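Local coordinates for heme-binding protein A (Haemophilus parasuis 29755, PDB 3TPA), which probably binds glutathione as a periplasmic solute-binding protein of the GbpA family, although it is named for heme binding, at residues N8-A17 against D217-P227; P259-L269 against L490-P501. The protein carries 1 engineered substitution. All blocks are in the same frame, centred on the assembly; numbering follows the deposited sequence. Where two conformers were deposited one is given.

Interaction 1: N8-A17 against D217-P227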
loop_
_atom_site.group_PDB
_atom_site.type_symbol
_atom_site.label_atom_id
_atom_site.label_comp_id
_atom_site.label_asym_id
_atom_site.label_seq_id
_atom_site.Cartn_x
_atom_site.Cartn_y
_atom_site.Cartn_z
ATOM N N ASN A 8 -29.316 -7.906 -10.703
ATOM C CA ASN A 8 -28.027 -8.211 -10.103
ATOM C C ASN A 8 -27.583 -7.081 -9.192
ATOM O O ASN A 8 -27.266 -5.984 -9.652
ATOM C CB ASN A 8 -26.968 -8.467 -11.183
ATOM C CG ASN A 8 -27.319 -7.828 -12.518
ATOM O OD1 ASN A 8 -26.763 -6.796 -12.899
ATOM N ND2 ASN A 8 -28.254 -8.439 -13.235
ATOM N N THR A 9 -27.585 -7.347 -7.893
ATOM C CA THR A 9 -27.183 -6.357 -6.906
ATOM C C THR A 9 -26.156 -6.938 -5.947
ATOM O O THR A 9 -26.493 -7.773 -5.125
ATOM C CB THR A 9 -28.382 -5.891 -6.087
ATOM O OG1 THR A 9 -29.324 -5.248 -6.951
ATOM C CG2 THR A 9 -27.941 -4.925 -5.001
ATOM N N LEU A 10 -24.906 -6.493 -6.055
ATOM C CA LEU A 10 -23.867 -6.953 -5.154
ATOM C C LEU A 10 -23.951 -6.212 -3.822
ATOM O O LEU A 10 -24.017 -4.985 -3.788
ATOM C CB LEU A 10 -22.484 -6.752 -5.788
ATOM C CG LEU A 10 -21.289 -7.320 -5.018
ATOM C CD1 LEU A 10 -20.277 -7.896 -5.983
ATOM C CD2 LEU A 10 -20.652 -6.262 -4.148
ATOM N N VAL A 11 -23.958 -6.963 -2.724
ATOM C CA VAL A 11 -23.974 -6.358 -1.394
ATOM C C VAL A 11 -22.596 -6.465 -0.733
ATOM O O VAL A 11 -22.111 -7.565 -0.447
ATOM C CB VAL A 11 -25.074 -6.981 -0.495
ATOM C CG1 VAL A 11 -25.007 -6.410 0.919
ATOM C CG2 VAL A 11 -26.452 -6.746 -1.098
ATOM N N ASN A 12 -21.965 -5.312 -0.508
ATOM C CA ASN A 12 -20.625 -5.243 0.084
ATOM C C ASN A 12 -20.762 -4.783 1.524
ATOM O O ASN A 12 -21.137 -3.644 1.787
ATOM C CB ASN A 12 -19.730 -4.281 -0.721
ATOM C CG ASN A 12 -18.271 -4.221 -0.209
ATOM O OD1 ASN A 12 -17.779 -5.123 0.459
ATOM N ND2 ASN A 12 -17.590 -3.138 -0.534
ATOM N N CYS A 13 -20.466 -5.670 2.465
ATOM C CA CYS A 13 -20.696 -5.361 3.872
ATOM C C CYS A 13 -19.413 -4.924 4.516
ATOM O O CYS A 13 -18.486 -5.720 4.665
ATOM C CB CYS A 13 -21.263 -6.572 4.616
ATOM S SG CYS A 13 -22.897 -7.038 4.067
ATOM N N ILE A 14 -19.373 -3.654 4.899
ATOM C CA ILE A 14 -18.158 -3.040 5.401
ATOM C C ILE A 14 -18.255 -2.622 6.867
ATOM O O ILE A 14 -19.329 -2.297 7.364
ATOM C CB ILE A 14 -17.772 -1.831 4.538
ATOM C CG1 ILE A 14 -18.957 -0.866 4.433
ATOM C CG2 ILE A 14 -17.347 -2.298 3.151
ATOM C CD1 ILE A 14 -18.612 0.443 3.762
ATOM N N ALA A 15 -17.112 -2.614 7.540
ATOM C CA ALA A 15 -17.060 -2.397 8.981
ATOM C C ALA A 15 -17.348 -0.959 9.402
ATOM O O ALA A 15 -17.991 -0.729 10.424
ATOM C CB ALA A 15 -15.724 -2.839 9.527
ATOM N N THR A 16 -16.868 0.011 8.630
ATOM C CA THR A 16 -17.068 1.411 9.010
ATOM C C THR A 16 -17.524 2.280 7.836
ATOM O O THR A 16 -17.263 1.960 6.681
ATOM C CB THR A 16 -15.790 2.005 9.615
ATOM O OG1 THR A 16 -14.744 1.958 8.642
ATOM C CG2 THR A 16 -15.359 1.214 10.860
ATOM N N ALA A 17 -18.207 3.379 8.142
ATOM C CA ALA A 17 -18.709 4.274 7.106
ATOM C C ALA A 17 -17.528 5.031 6.486
ATOM O O ALA A 17 -16.641 5.480 7.211
ATOM C CB ALA A 17 -19.716 5.243 7.701
ATOM N N ASP A 217 -21.093 -5.817 -15.463
ATOM C CA ASP A 217 -22.084 -6.890 -15.422
ATOM C C ASP A 217 -23.092 -6.661 -14.315
ATOM O O ASP A 217 -24.249 -7.040 -14.447
ATOM C CB ASP A 217 -21.414 -8.260 -15.276
ATOM C CG ASP A 217 -20.489 -8.584 -16.440
ATOM O OD1 ASP A 217 -20.984 -8.707 -17.582
ATOM O OD2 ASP A 217 -19.268 -8.723 -16.213
ATOM N N ILE A 218 -22.660 -6.031 -13.224
ATOM C CA ILE A 218 -23.549 -5.790 -12.083
ATOM C C ILE A 218 -24.244 -4.429 -12.144
ATOM O O ILE A 218 -23.592 -3.386 -12.234
ATOM C CB ILE A 218 -22.804 -5.912 -10.744
ATOM C CG1 ILE A 218 -22.245 -7.320 -10.583
ATOM C CG2 ILE A 218 -23.732 -5.587 -9.581
ATOM C CD1 ILE A 218 -21.217 -7.434 -9.488
ATOM N N GLU A 219 -25.569 -4.440 -12.061
ATOM C CA GLU A 219 -26.342 -3.211 -12.207
ATOM C C GLU A 219 -26.377 -2.314 -10.973
ATOM O O GLU A 219 -26.469 -1.098 -11.099
ATOM C CB GLU A 219 -27.774 -3.533 -12.657
ATOM C CG GLU A 219 -27.879 -3.808 -14.145
ATOM C CD GLU A 219 -27.774 -2.540 -14.973
ATOM O OE1 GLU A 219 -27.410 -2.636 -16.164
ATOM O OE2 GLU A 219 -28.067 -1.447 -14.436
ATOM N N ARG A 220 -26.349 -2.899 -9.776
ATOM C CA ARG A 220 -26.415 -2.109 -8.535
ATOM C C ARG A 220 -25.466 -2.635 -7.456
ATOM O O ARG A 220 -25.347 -3.843 -7.215
ATOM C CB ARG A 220 -27.834 -2.082 -7.939
ATOM C CG ARG A 220 -28.619 -0.776 -8.113
ATOM C CD ARG A 220 -30.101 -1.062 -8.383
ATOM N NE ARG A 220 -30.295 -2.031 -9.456
ATOM C CZ ARG A 220 -31.375 -2.773 -9.639
ATOM N NH1 ARG A 220 -31.407 -3.601 -10.666
ATOM N NH2 ARG A 220 -32.424 -2.692 -8.816
ATOM N N LEU A 221 -24.829 -1.690 -6.790
ATOM C CA LEU A 221 -23.842 -1.967 -5.777
ATOM C C LEU A 221 -24.338 -1.344 -4.479
ATOM O O LEU A 221 -24.636 -0.148 -4.434
ATOM C CB LEU A 221 -22.521 -1.313 -6.183
ATOM C CG LEU A 221 -21.209 -2.082 -6.260
ATOM C CD1 LEU A 221 -21.329 -3.368 -7.077
ATOM C CD2 LEU A 221 -20.140 -1.145 -6.858
ATOM N N ILE A 222 -24.446 -2.148 -3.425
ATOM C CA ILE A 222 -24.760 -1.601 -2.113
ATOM C C ILE A 222 -23.622 -1.852 -1.137
ATOM O O ILE A 222 -23.283 -3.001 -0.862
ATOM C CB ILE A 222 -26.052 -2.195 -1.524
ATOM C CG1 ILE A 222 -27.217 -2.006 -2.493
ATOM C CG2 ILE A 222 -26.369 -1.549 -0.186
ATOM C CD1 ILE A 222 -28.489 -2.711 -2.063
ATOM N N PHE A 223 -23.037 -0.775 -0.616
ATOM C CA PHE A 223 -22.102 -0.881 0.499
ATOM C C PHE A 223 -22.881 -0.737 1.815
ATOM O O PHE A 223 -23.288 0.368 2.174
ATOM C CB PHE A 223 -21.038 0.213 0.439
ATOM C CG PHE A 223 -19.976 0.010 -0.632
ATOM C CD1 PHE A 223 -18.724 0.577 -0.481
ATOM C CD2 PHE A 223 -20.243 -0.721 -1.778
ATOM C CE1 PHE A 223 -17.738 0.410 -1.460
ATOM C CE2 PHE A 223 -19.274 -0.891 -2.758
ATOM C CZ PHE A 223 -18.017 -0.323 -2.596
ATOM N N SER A 224 -23.079 -1.847 2.524
ATOM C CA SER A 224 -23.843 -1.832 3.768
ATOM C C SER A 224 -22.940 -1.825 4.997
ATOM O O SER A 224 -22.189 -2.767 5.231
ATOM C CB SER A 224 -24.790 -3.030 3.830
ATOM O OG SER A 224 -25.393 -3.135 5.112
ATOM N N ILE A 225 -23.016 -0.759 5.788
ATOM C CA ILE A 225 -22.170 -0.670 6.980
ATOM C C ILE A 225 -22.646 -1.666 8.034
ATOM O O ILE A 225 -23.768 -1.581 8.539
ATOM C CB ILE A 225 -22.128 0.744 7.599
ATOM C CG1 ILE A 225 -21.373 1.717 6.694
ATOM C CG2 ILE A 225 -21.441 0.713 8.955
ATOM C CD1 ILE A 225 -22.103 2.067 5.420
ATOM N N THR A 226 -21.762 -2.594 8.368
ATOM C CA THR A 226 -22.078 -3.716 9.225
ATOM C C THR A 226 -20.917 -3.863 10.181
ATOM O O THR A 226 -19.979 -4.604 9.906
ATOM C CB THR A 226 -22.188 -4.996 8.395
ATOM O OG1 THR A 226 -22.925 -4.730 7.191
ATOM C CG2 THR A 226 -22.869 -6.115 9.201
ATOM N N PRO A 227 -20.992 -3.172 11.327
ATOM C CA PRO A 227 -19.823 -2.935 12.183
ATOM C C PRO A 227 -19.208 -4.149 12.872
ATOM O O PRO A 227 -18.035 -4.079 13.222
ATOM C CB PRO A 227 -20.336 -1.920 13.208
ATOM C CG PRO A 227 -21.810 -2.069 13.199
ATOM C CD PRO A 227 -22.197 -2.482 11.819
HETATM O O HOH W 1 -16.295 -1.855 13.086
#
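Asn-12 and Phe-223 meet on the buried face of a pair of parallel strands, 9-14 and 220-225, which run side by side with their directions 25° apart. The asparagine can be followed outward. Its CB stands above the rim of the ring on the CD2 side, 3.7 Å from Phe-223 CD2; CG stands anti to the backbone N (chi1 -176°), which swings the amide across the aromatic face; and ND2 ends 3.4 Å above the ring plane, over its centre. Amide and ring planes are almost perpendicular, at 85°, so the nitrogen is presented to the pi cloud. Further along this face Leu-10 and Leu-221 lie alongside one another, pointing the same way, while Leu-10 CD1 reaches Ile-218 CD1 at 3.7 Å. On the other face Thr-9 CG2 packs against Ile-222 CD1, and Thr-9 OG1 sits over the guanidinium of Arg-220.

The backbones are joined in parallel register, including an almost straight bond from Ile-222 N to Leu-10 O. Near the far end Ser-224 O takes two donors, Ile-14 N and Thr-226 OG1, from opposite faces of its carbonyl plane. At the beginning, Asn-8 OD1 accepts from Glu-219 N at 2.8 Å, the donor somewhat off the carbonyl plane, which ties the amide to the chain just before strand 220-225.

Within the mixed five-stranded sheet, strand 202-207 flanks 220-225 and meets Phe-223 through Tyr-205, while the edge strand 243-244 flanks 9-14. Cys-13 is bonded by a disulfide to Cys-241, just ahead of that edge strand. Phe-507 touches Leu-10 and Asn-12 on the Phe-223 face, and helix 229-237 follows directly, with Arg-232 bonding Thr-226 O.

Interaction 2: P259-L269 against L490-P501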
loop_
_atom_site.group_PDB
_atom_site.type_symbol
_atom_site.label_atom_id
_atom_site.label_comp_id
_atom_site.label_asym_id
_atom_site.label_seq_id
_atom_site.Cartn_x
_atom_site.Cartn_y
_atom_site.Cartn_z
ATOM N N PRO A 259 -18.837 -24.115 2.684
ATOM C CA PRO A 259 -19.241 -24.254 1.278
ATOM C C PRO A 259 -19.725 -22.947 0.686
ATOM O O PRO A 259 -19.547 -22.724 -0.514
ATOM C CB PRO A 259 -20.415 -25.241 1.337
ATOM C CG PRO A 259 -20.199 -26.016 2.591
ATOM C CD PRO A 259 -19.575 -25.040 3.563
ATOM N N GLN A 260 -20.342 -22.105 1.508
ATOM C CA GLN A 260 -20.939 -20.859 1.016
ATOM C C GLN A 260 -19.900 -19.781 0.723
ATOM O O GLN A 260 -20.218 -18.753 0.140
ATOM C CB GLN A 260 -21.945 -20.299 2.019
ATOM C CG GLN A 260 -22.958 -21.308 2.531
ATOM C CD GLN A 260 -22.648 -21.790 3.933
ATOM O OE1 GLN A 260 -21.506 -22.120 4.260
ATOM N NE2 GLN A 260 -23.671 -21.830 4.776
ATOM N N ILE A 261 -18.664 -20.028 1.136
ATOM C CA ILE A 261 -17.614 -19.011 1.085
ATOM C C ILE A 261 -16.464 -19.392 0.171
ATOM O O ILE A 261 -15.980 -20.534 0.168
ATOM C CB ILE A 261 -17.077 -18.685 2.505
ATOM C CG1 ILE A 261 -18.190 -18.048 3.352
ATOM C CG2 ILE A 261 -15.849 -17.768 2.427
ATOM C CD1 ILE A 261 -17.893 -18.029 4.839
ATOM N N ASN A 262 -16.054 -18.407 -0.622
ATOM C CA ASN A 262 -14.875 -18.476 -1.457
ATOM C C ASN A 262 -13.865 -17.507 -0.836
ATOM O O ASN A 262 -13.925 -16.297 -1.080
ATOM C CB ASN A 262 -15.244 -18.049 -2.877
ATOM C CG ASN A 262 -14.039 -17.908 -3.791
ATOM O OD1 ASN A 262 -12.981 -18.494 -3.557
ATOM N ND2 ASN A 262 -14.201 -17.123 -4.845
ATOM N N LEU A 263 -12.966 -18.035 -0.007
ATOM C CA LEU A 263 -12.011 -17.193 0.703
ATOM C C LEU A 263 -10.754 -16.960 -0.138
ATOM O O LEU A 263 -9.947 -17.866 -0.309
ATOM C CB LEU A 263 -11.618 -17.825 2.044
ATOM C CG LEU A 263 -10.611 -16.973 2.837
ATOM C CD1 LEU A 263 -11.278 -15.702 3.374
ATOM C CD2 LEU A 263 -9.990 -17.764 3.966
ATOM N N LEU A 264 -10.596 -15.749 -0.663
ATOM C CA LEU A 264 -9.392 -15.389 -1.413
ATOM C C LEU A 264 -8.311 -14.833 -0.476
ATOM O O LEU A 264 -8.615 -14.087 0.461
ATOM C CB LEU A 264 -9.719 -14.355 -2.492
ATOM C CG LEU A 264 -10.820 -14.696 -3.498
ATOM C CD1 LEU A 264 -11.106 -13.507 -4.406
ATOM C CD2 LEU A 264 -10.444 -15.920 -4.320
ATOM N N GLU A 265 -7.051 -15.184 -0.735
ATOM C CA GLU A 265 -5.938 -14.688 0.076
ATOM C C GLU A 265 -4.693 -14.448 -0.757
ATOM O O GLU A 265 -4.491 -15.072 -1.793
ATOM C CB GLU A 265 -5.585 -15.675 1.187
ATOM C CG GLU A 265 -5.237 -17.075 0.680
ATOM C CD GLU A 265 -4.917 -18.020 1.819
ATOM O OE1 GLU A 265 -5.762 -18.878 2.139
ATOM O OE2 GLU A 265 -3.830 -17.893 2.413
ATOM N N ARG A 266 -3.866 -13.527 -0.285
ATOM C CA ARG A 266 -2.538 -13.313 -0.849
ATOM C C ARG A 266 -1.725 -12.424 0.086
ATOM O O ARG A 266 -2.274 -11.733 0.934
ATOM C CB ARG A 266 -2.618 -12.714 -2.249
ATOM C CG ARG A 266 -3.263 -11.347 -2.324
ATOM C CD ARG A 266 -3.174 -10.800 -3.742
ATOM N NE ARG A 266 -1.792 -10.489 -4.086
ATOM C CZ ARG A 266 -1.346 -10.285 -5.318
ATOM N NH1 ARG A 266 -0.071 -9.997 -5.505
ATOM N NH2 ARG A 266 -2.164 -10.360 -6.357
ATOM N N GLU A 267 -0.415 -12.455 -0.063
ATOM C CA GLU A 267 0.480 -11.710 0.822
ATOM C C GLU A 267 0.294 -10.219 0.630
ATOM O O GLU A 267 0.072 -9.754 -0.482
ATOM C CB GLU A 267 1.933 -12.134 0.562
ATOM C CG GLU A 267 2.136 -13.638 0.776
ATOM C CD GLU A 267 3.547 -14.086 0.472
ATOM O OE1 GLU A 267 4.136 -13.579 -0.497
ATOM O OE2 GLU A 267 4.074 -14.944 1.203
ATOM N N GLY A 268 0.352 -9.478 1.731
ATOM C CA GLY A 268 0.271 -8.035 1.665
ATOM C C GLY A 268 1.623 -7.512 1.218
ATOM O O GLY A 268 2.625 -8.199 1.361
ATOM N N LEU A 269 1.648 -6.305 0.673
ATOM C CA LEU A 269 2.900 -5.660 0.271
ATOM C C LEU A 269 3.466 -4.923 1.472
ATOM O O LEU A 269 3.488 -3.695 1.515
ATOM C CB LEU A 269 2.648 -4.693 -0.885
ATOM C CG LEU A 269 1.905 -5.323 -2.066
ATOM C CD1 LEU A 269 1.538 -4.273 -3.119
ATOM C CD2 LEU A 269 2.693 -6.467 -2.695
ATOM N N LEU A 490 -15.563 -14.048 0.078
ATOM C CA LEU A 490 -16.658 -13.839 -0.857
ATOM C C LEU A 490 -17.749 -14.888 -0.721
ATOM O O LEU A 490 -17.470 -16.050 -0.446
ATOM C CB LEU A 490 -16.147 -13.916 -2.292
ATOM C CG LEU A 490 -15.108 -12.925 -2.771
ATOM C CD1 LEU A 490 -14.626 -13.347 -4.145
ATOM C CD2 LEU A 490 -15.700 -11.528 -2.789
ATOM N N ASN A 491 -18.990 -14.493 -0.958
ATOM C CA ASN A 491 -20.034 -15.502 -1.139
ATOM C C ASN A 491 -19.803 -16.247 -2.452
ATOM O O ASN A 491 -19.272 -15.682 -3.411
ATOM C CB ASN A 491 -21.438 -14.897 -1.118
ATOM C CG ASN A 491 -22.525 -15.971 -1.070
ATOM O OD1 ASN A 491 -22.941 -16.498 -2.106
ATOM N ND2 ASN A 491 -22.953 -16.329 0.140
ATOM N N LYS A 492 -20.204 -17.512 -2.487
ATOM C CA LYS A 492 -19.932 -18.401 -3.615
ATOM C C LYS A 492 -20.530 -17.904 -4.930
ATOM O O LYS A 492 -20.095 -18.313 -6.004
ATOM C CB LYS A 492 -20.449 -19.813 -3.302
ATOM C CG LYS A 492 -20.058 -20.884 -4.318
ATOM C CD LYS A 492 -20.655 -22.250 -3.965
ATOM C CE LYS A 492 -21.878 -22.562 -4.821
ATOM N NZ LYS A 492 -22.465 -23.902 -4.533
ATOM N N ARG A 493 -21.537 -17.039 -4.840
ATOM C CA ARG A 493 -22.238 -16.537 -6.033
ATOM C C ARG A 493 -21.426 -15.542 -6.862
ATOM O O ARG A 493 -21.681 -15.373 -8.050
ATOM C CB ARG A 493 -23.594 -15.908 -5.664
ATOM C CG ARG A 493 -23.554 -14.420 -5.315
ATOM C CD ARG A 493 -24.877 -13.883 -4.714
ATOM N NE ARG A 493 -25.808 -13.338 -5.705
ATOM C CZ ARG A 493 -26.404 -12.146 -5.625
ATOM N NH1 ARG A 493 -26.177 -11.331 -4.601
ATOM N NH2 ARG A 493 -27.236 -11.758 -6.582
ATOM N N VAL A 494 -20.462 -14.865 -6.246
ATOM C CA VAL A 494 -19.743 -13.809 -6.965
ATOM C C VAL A 494 -18.578 -14.366 -7.775
ATOM O O VAL A 494 -17.753 -15.112 -7.261
ATOM C CB VAL A 494 -19.326 -12.612 -6.052
ATOM C CG1 VAL A 494 -19.816 -12.795 -4.607
ATOM C CG2 VAL A 494 -17.823 -12.327 -6.135
ATOM N N GLN A 495 -18.538 -14.005 -9.052
ATOM C CA GLN A 495 -17.566 -14.542 -9.997
ATOM C C GLN A 495 -16.757 -13.429 -10.656
ATOM O O GLN A 495 -17.291 -12.376 -10.978
ATOM C CB GLN A 495 -18.288 -15.316 -11.107
ATOM C CG GLN A 495 -18.884 -16.640 -10.679
ATOM C CD GLN A 495 -17.873 -17.763 -10.738
ATOM O OE1 GLN A 495 -17.366 -18.211 -9.710
ATOM N NE2 GLN A 495 -17.567 -18.222 -11.949
ATOM N N GLY A 496 -15.472 -13.678 -10.865
ATOM C CA GLY A 496 -14.636 -12.780 -11.644
ATOM C C GLY A 496 -13.960 -11.709 -10.817
ATOM O O GLY A 496 -13.351 -10.776 -11.361
ATOM N N PHE A 497 -14.072 -11.829 -9.499
ATOM C CA PHE A 497 -13.382 -10.903 -8.609
ATOM C C PHE A 497 -11.932 -11.319 -8.542
ATOM O O PHE A 497 -11.638 -12.488 -8.345
ATOM C CB PHE A 497 -13.969 -10.937 -7.198
ATOM C CG PHE A 497 -13.319 -9.958 -6.245
ATOM C CD1 PHE A 497 -13.845 -8.691 -6.072
ATOM C CD2 PHE A 497 -12.168 -10.303 -5.541
ATOM C CE1 PHE A 497 -13.254 -7.782 -5.210
ATOM C CE2 PHE A 497 -11.578 -9.401 -4.666
ATOM C CZ PHE A 497 -12.123 -8.128 -4.507
ATOM N N VAL A 498 -11.030 -10.357 -8.702
ATOM C CA VAL A 498 -9.598 -10.617 -8.604
ATOM C C VAL A 498 -9.029 -9.818 -7.439
ATOM O O VAL A 498 -9.242 -8.614 -7.343
ATOM C CB VAL A 498 -8.863 -10.218 -9.894
ATOM C CG1 VAL A 498 -7.360 -10.459 -9.756
ATOM C CG2 VAL A 498 -9.427 -10.974 -11.089
ATOM N N GLN A 499 -8.321 -10.489 -6.539
ATOM C CA GLN A 499 -7.790 -9.804 -5.374
ATOM C C GLN A 499 -6.719 -8.837 -5.846
ATOM O O GLN A 499 -5.915 -9.164 -6.708
ATOM C CB GLN A 499 -7.209 -10.810 -4.377
ATOM C CG GLN A 499 -7.572 -10.537 -2.946
ATOM C CD GLN A 499 -6.894 -11.484 -1.987
ATOM O OE1 GLN A 499 -6.481 -12.576 -2.362
ATOM N NE2 GLN A 499 -6.763 -11.064 -0.742
ATOM N N ASN A 500 -6.723 -7.641 -5.273
ATOM C CA ASN A 500 -5.815 -6.570 -5.651
ATOM C C ASN A 500 -4.638 -6.556 -4.669
ATOM O O ASN A 500 -4.844 -6.567 -3.465
ATOM C CB ASN A 500 -6.591 -5.244 -5.632
ATOM C CG ASN A 500 -5.715 -4.025 -5.886
ATOM O OD1 ASN A 500 -4.527 -4.011 -5.566
ATOM N ND2 ASN A 500 -6.312 -2.985 -6.452
ATOM N N PRO A 501 -3.393 -6.530 -5.180
ATOM C CA PRO A 501 -2.209 -6.573 -4.305
ATOM C C PRO A 501 -2.217 -5.470 -3.239
ATOM O O PRO A 501 -1.702 -5.648 -2.134
ATOM C CB PRO A 501 -1.040 -6.352 -5.276
ATOM C CG PRO A 501 -1.560 -6.715 -6.616
ATOM C CD PRO A 501 -3.027 -6.343 -6.594
HETATM O O HOH W 2 -16.990 -16.585 -5.002
HETATM O O HOH W 3 -4.868 -11.424 -7.222
HETATM O O HOH W 4 -2.012 -8.022 -0.851
HETATM O O HOH W 5 -0.793 -4.919 0.224
#
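The guanidinium of Arg-266 carries the ring of Pro-501 on one face, with CG 3.4 Å above the plane and displaced toward the rim; a water lies at its edge, in plane, and links NH2 to Gln-499 O. NH2 also donates to Gly-49 O. Phe-497 is met at its edge, where Leu-264 CD1 comes within 3.6 Å of CD2. These contacts follow an antiparallel pairing of strands 261-276 and 478-491 in the mixed six-stranded sheet, at the point where the second strand ends in a type I turn, Asn-491 to Val-494, and the chain doubles back beside the first.

Asn-262 and Leu-490 form a hydrogen-bonded pair, N to O both ways, and Lys-492 N adds a bond to Gln-260 O. Leu-264 CD1 also touches Leu-490 CD1 at 3.5 Å, so the one methyl meets both partners, from neighbouring sides. Gln-499 and Arg-266 run antiparallel alongside one another, with amide and guanidinium planes 79° apart. The amide is held through NE2, which donates to Asn-486 O, leaving OE1 against the backbone of Glu-265 and 3.4 Å from Arg-266 CG.

Asn-491 OD1 accepts from Arg-493 N in an Asx turn, while its ND2 donates to Leu-236 O of helix 229-237. One water closes the turn against the strand: it accepts from Asn-262 ND2 at 2.8 Å and donates to the carbonyl oxygens of Asn-491 and Val-494.

How the interactions relate
Interaction 1 and interaction 2 lie with their centres about 15 Å apart, on the same side of the chain's centre, and belong to two different sheets. They touch lightly where Thr-9 O and Arg-493 NH1 come within 3.6 Å, a packing approach. Asp-242 joins them more firmly: its OD2 takes a hydrogen bond from Val-11 N and forms a salt bridge with Arg-493, and its backbone bonds to both Val-11 and Asn-491. Helix 229-237 also bridges the two, meeting Thr-226 at one end and Ile-261 at the other. No ligand accompanies these contacts, so neither can be placed against a glutathione pocket.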